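Local coordinates for single-strand DNA-binding protein (Agrobacterium tumefaciens, PDB 3BTP) that binds single-stranded DNA irrespective of sequence and mediates nuclear uptake of the single-stranded T-DNA copies that Agrobacterium transfers in DNA transformation, at residues 451-456 / 478-483; 365-370 / 458-463. All blocks are in the same frame, centred on the assembly; numbering follows the deposited sequence.

In the fold
From the N terminus, segment 365-370 comes first and waits for its partner 458-463: interaction 2 closes a long loop of 87 residues that holds several helices and strands 396-399 and 405-407. Within that loop, near its end, lies segment 451-456, which pairs with 478-483 in interaction 1 across a shorter span of 21 residues. The segments alternate along the chain, so the two contacts cross rather than nest. The junction is the antiparallel neighbours 453-456 and 460-462, joined by a probable hydrogen bond from Val455 N to Arg462 O. Strands 367-370, 460-462, 453-456 and 480-485 thus stand side by side in an eight-stranded antiparallel barrel.

Interaction 1 (451-456 / 478-483); sequences AAVIVA and KDVLIA
Ile454 and Leu481 form the central hydrogen-bonded pair of two antiparallel barrel strands: Ile454 N donates to Leu481 O at 2.9 Å, and Leu481 N to Ile454 O at 3.0 Å. A single bond continues the ladder at each end. Ala483 N reaches Ala452 O at 2.8 Å, approaching from above the carbonyl plane, whereas Ala456 N meets Asp479 O at 2.8 Å in the plane of the Asp479 carbonyl. Between these rungs, at the non-hydrogen-bonded pairs, the CA-H groups of Val453 and Val455 lean on the carbonyl oxygens of Leu481 and Asp479; Val453 CA lies 3.2 Å from Leu481 O.

On one face, Val453 turns CG1 anti to its backbone N (chi1 177°), and its side chain crosses that of Val480 at a slant, CG1 to CG1 at 3.9 Å; the beta-branched Val455 and Ile482 share the face, which helices 498-503 and 510-515 partly cover. On the other, Ile454 CG1 lies against Leu481 CB at 3.9 Å. Tyr495 of strand 494-497 touches both residues and Ala483, and His368 and Leu461 of other barrel strands pack on Ile454; with helices over the valine face, this side probably looks into the barrel. Ala452 touches Asp511 and Leu515 of helix 510-515, a close approach its small side chain suits. With main-chain polar groups paired, Val453, Ile454, Val480, Leu481 and Ile482 are buried without bringing in polar groups that need partners.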
ATOM      1  N   ALA A 451      -1.772 -24.694   0.058  1.00 30.34           N
ATOM      2  CA  ALA A 451      -0.675 -24.629   1.028  1.00 28.41           C
ATOM      3  C   ALA A 451      -1.103 -25.033   2.487  1.00 28.25           C
ATOM      4  O   ALA A 451      -2.243 -24.767   2.936  1.00 26.22           O
ATOM      5  CB  ALA A 451      -0.092 -23.263   1.017  1.00 26.42           C
ATOM      6  N   ALA A 452      -0.180 -25.664   3.212  1.00 27.91           N
ATOM      7  CA  ALA A 452      -0.453 -26.132   4.581  1.00 28.70           C
ATOM      8  C   ALA A 452      -0.540 -25.002   5.633  1.00 27.17           C
ATOM      9  O   ALA A 452      -1.190 -25.119   6.619  1.00 25.26           O
ATOM     10  CB  ALA A 452       0.610 -27.173   4.993  1.00 30.10           C
ATOM     11  N   VAL A 453       0.110 -23.885   5.348  1.00 28.57           N
ATOM     12  CA  VAL A 453       0.149 -22.737   6.231  1.00 26.81           C
ATOM     13  C   VAL A 453       0.012 -21.557   5.307  1.00 26.58           C
ATOM     14  O   VAL A 453       0.565 -21.557   4.204  1.00 27.62           O
ATOM     15  CB  VAL A 453       1.484 -22.622   6.932  1.00 27.63           C
ATOM     16  CG1 VAL A 453       1.543 -21.339   7.818  1.00 27.12           C
ATOM     17  CG2 VAL A 453       1.826 -23.893   7.702  1.00 26.73           C
ATOM     18  N   ILE A 454      -0.815 -20.594   5.709  1.00 24.78           N
ATOM     19  CA  ILE A 454      -0.753 -19.281   5.139  1.00 21.75           C
ATOM     20  C   ILE A 454      -0.503 -18.182   6.177  1.00 21.12           C
ATOM     21  O   ILE A 454      -0.901 -18.296   7.302  1.00 22.09           O
ATOM     22  CB  ILE A 454      -1.951 -19.014   4.144  1.00 21.58           C
ATOM     23  CG1 ILE A 454      -3.297 -19.025   4.829  1.00 19.07           C
ATOM     24  CG2 ILE A 454      -1.929 -20.063   2.991  1.00 21.42           C
ATOM     25  CD1 ILE A 454      -4.362 -18.729   3.864  1.00 12.34           C
ATOM     26  N   VAL A 455       0.147 -17.107   5.785  1.00 21.89           N
ATOM     27  CA  VAL A 455       0.529 -16.096   6.718  1.00 22.66           C
ATOM     28  C   VAL A 455       0.024 -14.726   6.286  1.00 23.24           C
ATOM     29  O   VAL A 455       0.316 -14.329   5.193  1.00 23.86           O
ATOM     30  CB  VAL A 455       2.138 -16.054   6.919  1.00 22.83           C
ATOM     31  CG1 VAL A 455       2.499 -14.966   7.941  1.00 21.99           C
ATOM     32  CG2 VAL A 455       2.685 -17.462   7.385  1.00 21.67           C
ATOM     33  N   ALA A 456      -0.650 -13.994   7.183  1.00 24.63           N
ATOM     34  CA  ALA A 456      -1.169 -12.675   6.910  1.00 26.04           C
ATOM     35  C   ALA A 456      -0.063 -11.609   6.944  1.00 27.11           C
ATOM     36  O   ALA A 456       0.747 -11.568   7.825  1.00 26.99           O
ATOM     37  CB  ALA A 456      -2.311 -12.326   7.899  1.00 25.48           C
ATOM     38  N   LYS A 478      -0.465 -14.768  15.723  1.00 42.38           N
ATOM     39  CA  LYS A 478      -1.848 -14.537  15.388  1.00 39.84           C
ATOM     40  C   LYS A 478      -2.009 -14.209  13.915  1.00 36.42           C
ATOM     41  O   LYS A 478      -3.095 -13.862  13.482  1.00 35.94           O
ATOM     42  CB  LYS A 478      -2.407 -13.434  16.265  1.00 39.87           C
ATOM     43  CG  LYS A 478      -1.585 -12.177  16.334  1.00 45.14           C
ATOM     44  CD  LYS A 478      -2.410 -11.096  17.072  1.00 50.16           C
ATOM     45  CE  LYS A 478      -3.959 -11.327  16.867  1.00 52.83           C
ATOM     46  NZ  LYS A 478      -4.882 -10.161  17.118  1.00 51.01           N
ATOM     47  N   ASP A 479      -0.909 -14.306  13.175  1.00 32.94           N
ATOM     48  CA  ASP A 479      -0.836 -13.986  11.776  1.00 30.33           C
ATOM     49  C   ASP A 479      -0.823 -15.281  10.911  1.00 27.71           C
ATOM     50  O   ASP A 479      -0.949 -15.218   9.661  1.00 25.86           O
ATOM     51  CB  ASP A 479       0.422 -13.166  11.558  1.00 32.66           C
ATOM     52  CG  ASP A 479       0.177 -11.635  11.608  1.00 39.43           C
ATOM     53  OD1 ASP A 479      -0.879 -11.183  12.155  1.00 45.75           O
ATOM     54  OD2 ASP A 479       1.036 -10.881  11.055  1.00 44.04           O
ATOM     55  N   VAL A 480      -0.747 -16.437  11.610  1.00 24.34           N
ATOM     56  CA  VAL A 480      -0.508 -17.752  11.064  1.00 22.13           C
ATOM     57  C   VAL A 480      -1.761 -18.629  11.065  1.00 21.02           C
ATOM     58  O   VAL A 480      -2.415 -18.754  12.049  1.00 20.02           O
ATOM     59  CB  VAL A 480       0.649 -18.412  11.828  1.00 21.60           C
ATOM     60  CG1 VAL A 480       0.915 -19.834  11.319  1.00 20.84           C
ATOM     61  CG2 VAL A 480       1.918 -17.546  11.698  1.00 21.52           C
ATOM     62  N   LEU A 481      -2.098 -19.181   9.905  1.00 21.50           N
ATOM     63  CA  LEU A 481      -3.296 -19.993   9.669  1.00 19.86           C
ATOM     64  C   LEU A 481      -2.842 -21.333   9.097  1.00 19.85           C
ATOM     65  O   LEU A 481      -1.972 -21.408   8.240  1.00 17.21           O
ATOM     66  CB  LEU A 481      -4.241 -19.315   8.635  1.00 20.05           C
ATOM     67  CG  LEU A 481      -4.888 -17.959   9.023  1.00 21.53           C
ATOM     68  CD1 LEU A 481      -4.808 -16.988   7.890  1.00 19.24           C
ATOM     69  CD2 LEU A 481      -6.315 -18.186   9.368  1.00 20.87           C
ATOM     70  N   ILE A 482      -3.528 -22.371   9.552  1.00 21.01           N
ATOM     71  CA  ILE A 482      -3.163 -23.751   9.360  1.00 20.18           C
ATOM     72  C   ILE A 482      -4.251 -24.404   8.532  1.00 20.93           C
ATOM     73  O   ILE A 482      -5.459 -24.213   8.811  1.00 21.80           O
ATOM     74  CB  ILE A 482      -2.980 -24.468  10.723  1.00 20.97           C
ATOM     75  CG1 ILE A 482      -2.135 -23.605  11.700  1.00 17.81           C
ATOM     76  CG2 ILE A 482      -2.335 -25.899  10.513  1.00 18.45           C
ATOM     77  CD1 ILE A 482      -0.635 -23.486  11.265  1.00 19.49           C
ATOM     78  N   ALA A 483      -3.842 -25.136   7.496  1.00 19.61           N
ATOM     79  CA  ALA A 483      -4.807 -25.929   6.713  1.00 20.87           C
ATOM     80  C   ALA A 483      -5.287 -27.078   7.554  1.00 21.24           C
ATOM     81  O   ALA A 483      -4.517 -27.989   7.826  1.00 21.40           O
ATOM     82  CB  ALA A 483      -4.197 -26.472   5.381  1.00 18.06           C
TER

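Interaction 2 (365-370 / 458-463); sequences RDRHVS and GPNLRE
His368 and Leu461 make a hydrogen-bonded pair between strands running at 165°, with His368 N to Leu461 O at 3.1 Å and the return bond, Leu461 N to His368 O, at 2.9 Å. Ser370 N adds a bond to Pro459 O at 2.7 Å; the proline, lacking an amide hydrogen, serves here through its carbonyl alone, and Ser370 is also the N-cap of helix 371-377.

The guanidiniums of Arg367 and Arg462 lie stacked, centres 3.9 Å apart and planes only 12° from parallel. Arg367 starts with CG anti to the backbone N (chi1 179°) and runs on extended, while the chain of Arg462 bends at chi2 and chi3 and brings NH1 over the centre of the Arg367 group. Like charges so close are probably tolerated because acids draw on both: Arg462 NH2 forms a salt bridge with Asp466, and Arg367 NH2 one with an acidic side chain of another protein's chain.

These strands are neighbours in the antiparallel barrel, and strand 349-352 continues the sheet beyond 367-370. On the face opposite the arginines, Leu461 CD2 touches His368 CB at 3.8 Å.

Where the ladder ends, a water bridges the two backbones. It donates to Asp366 O at 2.6 Å and accepts from Glu463 N and, in the guanidinium plane, from Arg462 NE at 2.8 Å. Glu463, long enough to reach back across, receives Asp366 N on the anti side of OE2 at 2.7 Å, tilted out of the carboxylate plane; the carboxylate of Asp366 itself is occupied by Asn352, Arg355 and Ala451 N.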
ATOM      1  N   ARG A 365       2.640 -20.887  -6.422  1.00 33.19           N
ATOM      2  CA  ARG A 365       2.203 -20.757  -5.027  1.00 31.68           C
ATOM      3  C   ARG A 365       0.891 -19.967  -4.826  1.00 30.74           C
ATOM      4  O   ARG A 365       0.543 -19.092  -5.606  1.00 30.67           O
ATOM      5  CB  ARG A 365       3.319 -20.168  -4.168  1.00 31.87           C
ATOM      6  CG  ARG A 365       4.387 -21.204  -3.844  1.00 30.98           C
ATOM      7  CD  ARG A 365       5.545 -20.676  -3.017  1.00 33.79           C
ATOM      8  NE  ARG A 365       6.476 -21.793  -2.782  1.00 42.23           N
ATOM      9  CZ  ARG A 365       7.795 -21.680  -2.648  1.00 44.88           C
ATOM     10  NH1 ARG A 365       8.382 -20.483  -2.699  1.00 46.51           N
ATOM     11  NH2 ARG A 365       8.539 -22.774  -2.454  1.00 46.64           N
ATOM     12  N   ASP A 366       0.156 -20.309  -3.775  1.00 29.32           N
ATOM     13  CA  ASP A 366      -1.033 -19.569  -3.392  1.00 27.28           C
ATOM     14  C   ASP A 366      -0.702 -18.159  -2.943  1.00 26.33           C
ATOM     15  O   ASP A 366       0.353 -17.929  -2.361  1.00 26.79           O
ATOM     16  CB  ASP A 366      -1.864 -20.328  -2.360  1.00 26.15           C
ATOM     17  CG  ASP A 366      -2.481 -21.576  -2.926  1.00 26.27           C
ATOM     18  OD1 ASP A 366      -2.604 -21.662  -4.165  1.00 30.49           O
ATOM     19  OD2 ASP A 366      -2.825 -22.515  -2.174  1.00 29.46           O
ATOM     20  N   ARG A 367      -1.592 -17.205  -3.262  1.00 24.17           N
ATOM     21  CA  ARG A 367      -1.402 -15.825  -2.849  1.00 22.48           C
ATOM     22  C   ARG A 367      -2.772 -15.231  -2.783  1.00 22.16           C
ATOM     23  O   ARG A 367      -3.372 -15.002  -3.828  1.00 21.20           O
ATOM     24  CB  ARG A 367      -0.485 -15.037  -3.825  1.00 22.99           C
ATOM     25  CG  ARG A 367      -0.313 -13.587  -3.377  1.00 21.12           C
ATOM     26  CD  ARG A 367       0.910 -12.902  -3.920  1.00 17.29           C
ATOM     27  NE  ARG A 367       1.058 -11.550  -3.301  1.00 20.83           N
ATOM     28  CZ  ARG A 367       1.908 -10.587  -3.699  1.00 19.53           C
ATOM     29  NH1 ARG A 367       2.759 -10.795  -4.697  1.00 17.74           N
ATOM     30  NH2 ARG A 367       1.993  -9.434  -3.024  1.00 18.66           N
ATOM     31  N   HIS A 368      -3.269 -15.004  -1.558  1.00 20.15           N
ATOM     32  CA  HIS A 368      -4.656 -14.625  -1.328  1.00 19.94           C
ATOM     33  C   HIS A 368      -4.744 -13.117  -1.055  1.00 19.21           C
ATOM     34  O   HIS A 368      -4.143 -12.626  -0.114  1.00 20.71           O
ATOM     35  CB  HIS A 368      -5.095 -15.404  -0.062  1.00 20.30           C
ATOM     36  CG  HIS A 368      -5.158 -16.885  -0.263  1.00 20.40           C
ATOM     37  ND1 HIS A 368      -4.133 -17.740   0.086  1.00 25.15           N
ATOM     38  CD2 HIS A 368      -6.123 -17.662  -0.803  1.00 19.98           C
ATOM     39  CE1 HIS A 368      -4.466 -18.976  -0.213  1.00 20.67           C
ATOM     40  NE2 HIS A 368      -5.676 -18.961  -0.739  1.00 21.63           N
ATOM     41  N   VAL A 369      -5.488 -12.374  -1.835  1.00 18.29           N
ATOM     42  CA  VAL A 369      -5.421 -10.969  -1.723  1.00 17.53           C
ATOM     43  C   VAL A 369      -6.774 -10.598  -1.196  1.00 18.20           C
ATOM     44  O   VAL A 369      -7.826 -11.109  -1.661  1.00 18.93           O
ATOM     45  CB  VAL A 369      -5.062 -10.264  -3.101  1.00 18.75           C
ATOM     46  CG1 VAL A 369      -5.300  -8.776  -3.047  1.00 15.04           C
ATOM     47  CG2 VAL A 369      -3.559 -10.555  -3.522  1.00 18.55           C
ATOM     48  N   SER A 370      -6.763  -9.718  -0.216  1.00 16.69           N
ATOM     49  CA  SER A 370      -7.986  -9.144   0.330  1.00 16.88           C
ATOM     50  C   SER A 370      -8.929  -8.641  -0.774  1.00 18.15           C
ATOM     51  O   SER A 370      -8.530  -7.869  -1.633  1.00 18.35           O
ATOM     52  CB  SER A 370      -7.584  -7.976   1.202  1.00 14.86           C
ATOM     53  OG  SER A 370      -8.728  -7.315   1.655  1.00 16.00           O
ATOM     54  N   GLY A 458       0.036  -7.679   5.542  1.00 25.35           N
ATOM     55  CA  GLY A 458      -0.762  -6.705   4.858  1.00 24.87           C
ATOM     56  C   GLY A 458      -2.141  -7.244   4.454  1.00 24.39           C
ATOM     57  O   GLY A 458      -2.726  -8.102   5.139  1.00 24.01           O
ATOM     58  N   PRO A 459      -2.705  -6.700   3.366  1.00 23.84           N
ATOM     59  CA  PRO A 459      -3.965  -7.164   2.804  1.00 23.02           C
ATOM     60  C   PRO A 459      -3.825  -8.382   1.896  1.00 24.08           C
ATOM     61  O   PRO A 459      -4.580  -8.532   0.931  1.00 25.22           O
ATOM     62  CB  PRO A 459      -4.526  -5.925   2.114  1.00 21.96           C
ATOM     63  CG  PRO A 459      -3.394  -5.101   1.801  1.00 22.90           C
ATOM     64  CD  PRO A 459      -2.202  -5.515   2.664  1.00 23.73           C
ATOM     65  N   ASN A 460      -2.882  -9.268   2.228  1.00 22.98           N
ATOM     66  CA  ASN A 460      -2.788 -10.527   1.567  1.00 22.69           C
ATOM     67  C   ASN A 460      -2.180 -11.617   2.519  1.00 23.84           C
ATOM     68  O   ASN A 460      -1.507 -11.297   3.507  1.00 23.26           O
ATOM     69  CB  ASN A 460      -2.117 -10.387   0.192  1.00 22.09           C
ATOM     70  CG  ASN A 460      -0.571 -10.194   0.235  1.00 23.99           C
ATOM     71  OD1 ASN A 460       0.068 -10.002   1.281  1.00 19.21           O
ATOM     72  ND2 ASN A 460       0.018 -10.306  -0.931  1.00 18.32           N
ATOM     73  N   LEU A 461      -2.502 -12.888   2.236  1.00 24.30           N
ATOM     74  CA  LEU A 461      -1.963 -14.029   2.932  1.00 22.64           C
ATOM     75  C   LEU A 461      -0.994 -14.679   1.992  1.00 23.48           C
ATOM     76  O   LEU A 461      -1.299 -14.890   0.842  1.00 21.93           O
ATOM     77  CB  LEU A 461      -3.063 -15.011   3.315  1.00 21.87           C
ATOM     78  CG  LEU A 461      -4.261 -14.626   4.271  1.00 23.54           C
ATOM     79  CD1 LEU A 461      -4.004 -13.542   5.279  1.00 20.55           C
ATOM     80  CD2 LEU A 461      -5.411 -14.246   3.578  1.00 23.24           C
ATOM     81  N   ARG A 462       0.181 -15.034   2.533  1.00 24.95           N
ATOM     82  CA  ARG A 462       1.276 -15.639   1.793  1.00 23.94           C
ATOM     83  C   ARG A 462       1.684 -16.997   2.381  1.00 24.85           C
ATOM     84  O   ARG A 462       1.518 -17.274   3.563  1.00 26.24           O
ATOM     85  CB  ARG A 462       2.457 -14.670   1.792  1.00 23.88           C
ATOM     86  CG  ARG A 462       2.161 -13.263   1.271  1.00 23.21           C
ATOM     87  CD  ARG A 462       1.783 -13.133  -0.224  1.00 23.65           C
ATOM     88  NE  ARG A 462       2.684 -13.854  -1.181  1.00 25.94           N
ATOM     89  CZ  ARG A 462       3.801 -13.306  -1.691  1.00 25.67           C
ATOM     90  NH1 ARG A 462       4.155 -12.101  -1.374  1.00 18.52           N
ATOM     91  NH2 ARG A 462       4.581 -13.962  -2.523  1.00 25.89           N
ATOM     92  N   GLU A 463       2.162 -17.868   1.518  1.00 26.01           N
ATOM     93  CA  GLU A 463       2.837 -19.091   1.887  1.00 26.22           C
ATOM     94  C   GLU A 463       4.133 -18.778   2.614  1.00 26.81           C
ATOM     95  O   GLU A 463       4.789 -17.764   2.380  1.00 25.54           O
ATOM     96  CB  GLU A 463       3.103 -19.922   0.615  1.00 25.55           C
ATOM     97  CG  GLU A 463       1.851 -20.468  -0.023  1.00 24.78           C
ATOM     98  CD  GLU A 463       2.110 -21.688  -0.928  1.00 31.42           C
ATOM     99  OE1 GLU A 463       3.108 -22.420  -0.598  1.00 29.95           O
ATOM    100  OE2 GLU A 463       1.301 -21.925  -1.929  1.00 28.04           O
TER
HETATM  101  O   HOH W   1       2.383 -16.599  -1.433  1.00 18.69           O